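Local coordinates for putative uncharacterized protein (PDB 3D4T) that probably acts as a periplasmic thiol-disulfide oxidoreductase of the thioredoxin fold, reducing or exchanging disulfides through a CxxC pair, at residues Glu19-Met24 with Val81-Asp86. Residues are numbered along the deposited sequence; the frame is centred on the assembly and turned at random. Where two conformers were deposited one is given.
Sequences ELRLLM and VLMAGD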
ATOM      1  N   GLU A  19       6.259  11.657   7.053  1.00 29.18           N
ATOM      2  CA  GLU A  19       4.852  11.326   7.104  0.50 27.72           C
ATOM      3  C   GLU A  19       4.652  10.076   6.250  1.00 26.44           C
ATOM      4  O   GLU A  19       4.933  10.070   5.042  1.00 25.99           O
ATOM      5  CB  GLU A  19       3.998  12.479   6.590  0.50 28.31           C
ATOM      6  CG  GLU A  19       2.855  12.854   7.521  0.50 29.80           C
ATOM      7  CD  GLU A  19       3.323  13.662   8.730  0.50 31.34           C
ATOM      8  OE1 GLU A  19       3.898  13.067   9.674  0.50 32.36           O
ATOM      9  OE2 GLU A  19       3.103  14.893   8.736  0.50 31.49           O
ATOM     10  N   LEU A  20       4.184   9.009   6.889  1.00 23.52           N
ATOM     11  CA  LEU A  20       3.937   7.759   6.171  1.00 20.18           C
ATOM     12  C   LEU A  20       2.565   7.722   5.490  1.00 17.90           C
ATOM     13  O   LEU A  20       1.581   8.231   6.012  1.00 17.16           O
ATOM     14  CB  LEU A  20       4.129   6.531   7.076  1.00 19.82           C
ATOM     15  CG  LEU A  20       5.435   6.329   7.860  1.00 20.28           C
ATOM     16  CD1 LEU A  20       5.384   5.001   8.611  1.00 20.32           C
ATOM     17  CD2 LEU A  20       6.683   6.362   6.986  1.00 19.73           C
ATOM     18  N   ARG A  21       2.531   7.160   4.284  1.00 15.38           N
ATOM     19  CA  ARG A  21       1.285   6.797   3.584  0.50 14.53           C
ATOM     20  C   ARG A  21       1.448   5.437   2.905  1.00 13.12           C
ATOM     21  O   ARG A  21       2.550   5.098   2.489  1.00 12.35           O
ATOM     22  CB  ARG A  21       0.953   7.806   2.483  0.50 14.75           C
ATOM     23  CG  ARG A  21       0.590   9.209   2.934  0.50 15.83           C
ATOM     24  CD  ARG A  21       0.710  10.144   1.724  0.50 18.94           C
ATOM     25  NE  ARG A  21       2.053  10.054   1.127  0.50 19.54           N
ATOM     26  CZ  ARG A  21       2.412  10.561  -0.048  0.50 20.94           C
ATOM     27  NH1 ARG A  21       1.533  11.212  -0.818  0.50 21.23           N
ATOM     28  NH2 ARG A  21       3.662  10.410  -0.458  0.50 21.12           N
ATOM     29  N   LEU A  22       0.360   4.706   2.746  1.00 11.60           N
ATOM     30  CA  LEU A  22       0.387   3.469   1.991  1.00 10.82           C
ATOM     31  C   LEU A  22      -0.366   3.647   0.674  1.00 10.49           C
ATOM     32  O   LEU A  22      -1.590   3.694   0.661  1.00 10.90           O
ATOM     33  CB  LEU A  22      -0.226   2.320   2.791  1.00  9.74           C
ATOM     34  CG  LEU A  22       0.000   0.908   2.283  1.00 10.04           C
ATOM     35  CD1 LEU A  22       1.493   0.518   2.397  1.00  9.65           C
ATOM     36  CD2 LEU A  22      -0.855  -0.029   3.096  1.00  8.78           C
ATOM     37  N   LEU A  23       0.369   3.696  -0.431  1.00  9.69           N
ATOM     38  CA  LEU A  23      -0.245   3.703  -1.748  1.00  9.47           C
ATOM     39  C   LEU A  23      -0.654   2.283  -2.135  1.00  9.99           C
ATOM     40  O   LEU A  23       0.170   1.378  -2.117  1.00  9.83           O
ATOM     41  CB  LEU A  23       0.767   4.203  -2.789  1.00 10.04           C
ATOM     42  CG  LEU A  23       1.457   5.535  -2.493  1.00 10.41           C
ATOM     43  CD1 LEU A  23       2.295   5.932  -3.681  1.00 11.01           C
ATOM     44  CD2 LEU A  23       0.414   6.620  -2.181  1.00  9.09           C
ATOM     45  N   MET A  24      -1.913   2.110  -2.512  1.00  9.24           N
ATOM     46  CA  MET A  24      -2.401   0.850  -3.010  1.00  9.81           C
ATOM     47  C   MET A  24      -2.672   1.006  -4.503  1.00  9.41           C
ATOM     48  O   MET A  24      -3.584   1.749  -4.915  1.00  9.16           O
ATOM     49  CB  MET A  24      -3.681   0.439  -2.284  1.00  9.09           C
ATOM     50  CG  MET A  24      -4.346  -0.787  -2.932  1.00 11.04           C
ATOM     51  SD  MET A  24      -5.992  -1.159  -2.282  1.00 12.63           S
ATOM     52  CE  MET A  24      -6.139  -2.825  -2.920  1.00 10.65           C
ATOM     53  N   VAL A  81       2.702   0.472  -1.651  1.00  6.40           N
ATOM     54  CA  VAL A  81       3.986   1.102  -1.478  1.00  8.17           C
ATOM     55  C   VAL A  81       3.948   1.961  -0.206  1.00  8.66           C
ATOM     56  O   VAL A  81       3.153   2.883  -0.109  1.00  9.09           O
ATOM     57  CB  VAL A  81       4.369   1.976  -2.689  1.00  7.84           C
ATOM     58  CG1 VAL A  81       5.692   2.656  -2.426  1.00  6.72           C
ATOM     59  CG2 VAL A  81       4.458   1.111  -3.974  1.00  7.90           C
ATOM     60  N   LEU A  82       4.814   1.656   0.751  1.00  9.01           N
ATOM     61  CA  LEU A  82       4.982   2.535   1.906  1.00 10.40           C
ATOM     62  C   LEU A  82       5.874   3.716   1.551  1.00 10.73           C
ATOM     63  O   LEU A  82       7.059   3.539   1.219  1.00 10.96           O
ATOM     64  CB  LEU A  82       5.567   1.782   3.112  1.00  9.69           C
ATOM     65  CG  LEU A  82       5.549   2.657   4.376  1.00 10.64           C
ATOM     66  CD1 LEU A  82       4.116   2.828   4.924  1.00  8.24           C
ATOM     67  CD2 LEU A  82       6.492   2.100   5.440  1.00 10.18           C
ATOM     68  N   MET A  83       5.299   4.922   1.629  1.00 11.10           N
ATOM     69  CA  MET A  83       6.013   6.171   1.332  1.00 10.84           C
ATOM     70  C   MET A  83       6.367   6.879   2.606  1.00 11.61           C
ATOM     71  O   MET A  83       5.547   6.952   3.510  1.00 11.46           O
ATOM     72  CB  MET A  83       5.120   7.112   0.501  1.00 11.23           C
ATOM     73  CG  MET A  83       4.545   6.476  -0.762  1.00 11.39           C
ATOM     74  SD  MET A  83       5.774   6.159  -2.051  1.00 10.64           S
ATOM     75  CE  MET A  83       6.274   7.818  -2.492  1.00 11.29           C
ATOM     76  N   ALA A  84       7.593   7.390   2.679  1.00 12.94           N
ATOM     77  CA  ALA A  84       8.043   8.285   3.762  1.00 14.03           C
ATOM     78  C   ALA A  84       8.197   9.634   3.095  1.00 15.77           C
ATOM     79  O   ALA A  84       9.136   9.865   2.303  1.00 15.76           O
ATOM     80  CB  ALA A  84       9.369   7.821   4.342  1.00 13.92           C
ATOM     81  N   GLY A  85       7.235  10.514   3.347  1.00 16.65           N
ATOM     82  CA  GLY A  85       7.185  11.734   2.597  1.00 18.15           C
ATOM     83  C   GLY A  85       6.853  11.425   1.144  1.00 18.14           C
ATOM     84  O   GLY A  85       5.858  10.742   0.836  1.00 17.96           O
ATOM     85  N   ASP A  86       7.663  11.942   0.239  1.00 18.02           N
ATOM     86  CA  ASP A  86       7.377  11.724  -1.191  1.00 17.82           C
ATOM     87  C   ASP A  86       8.228  10.613  -1.792  1.00 16.16           C
ATOM     88  O   ASP A  86       8.263  10.473  -3.010  1.00 15.67           O
ATOM     89  CB  ASP A  86       7.588  13.014  -1.988  1.00 18.95           C
ATOM     90  CG  ASP A  86       6.511  14.075  -1.716  1.00 23.35           C
ATOM     91  OD1 ASP A  86       5.333  13.761  -1.396  1.00 26.20           O
ATOM     92  OD2 ASP A  86       6.860  15.259  -1.855  1.00 29.62           O
TER
HETATM   93  O   HOH W   1       4.200   9.965   2.624  1.00 27.32           O
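The carbonyl oxygen of Glu19 is approached from two quarters: Gly85 N donates to Glu19 O at 2.9 Å from above the carbonyl plane, tilted 35° from it, while a water, whose protons are shared among several acceptors, makes a doubtfully short contact of 2.5 Å with Glu19 O. In the conformer modelled here, the same water accepts from Arg21 NE and lies close to Gly85 O, where the start of strand 20-26 meets the turn that follows strand 79-84. Arg21 gets there because its chain folds at chi3 (-55°), bringing the guanidinium across to the Gly85-Asp86 turn; NH2 then makes a short but bent, weak bond to Gly85 O at 2.6 Å, and a long, purely electrostatic salt bridge to Asp86, whose OD1 sits well out of the guanidinium plane. Further along, antiparallel pairing takes over. Met83 N points almost straight at Arg21 O, 2.9 Å away, and Val81 N and Leu23 O meet at 2.7 Å in the carbonyl plane. Such pairing illustrates how a thioredoxin-like fold assembles its sheet: strand 20-26, which leads into the helix beginning at the CxxC disulfide Cys30-Cys33, lies centrally between parallel strand 55-59 and antiparallel strand 79-84. Alternation sends Leu20, Leu22, Leu82 and Ala84 to one face and Arg21, Leu23, Val81 and Met83 to the other. On the first, Leu20 CD2 rests against Ala84 CB at 4.0 Å, and Leu22 and Leu82 bring their CD1 methyls together, with helix 98-111 packed over these leucines through Phe101, Leu105, Leu108 and Ile109. On the second, Leu23 CG and CD1 lie against Met83 CG, each at 3.7 Å, and the bend at Met83 chi2 (-70°) keeps SD beside Leu23 CD1. Cutting Leu23 back to alanine removes CG and both methyls, and the Met83 thioether is then likely to turn more freely beside a gap. Against Val81 the leucine sets its CB, 4.2 Å from Val81 CB.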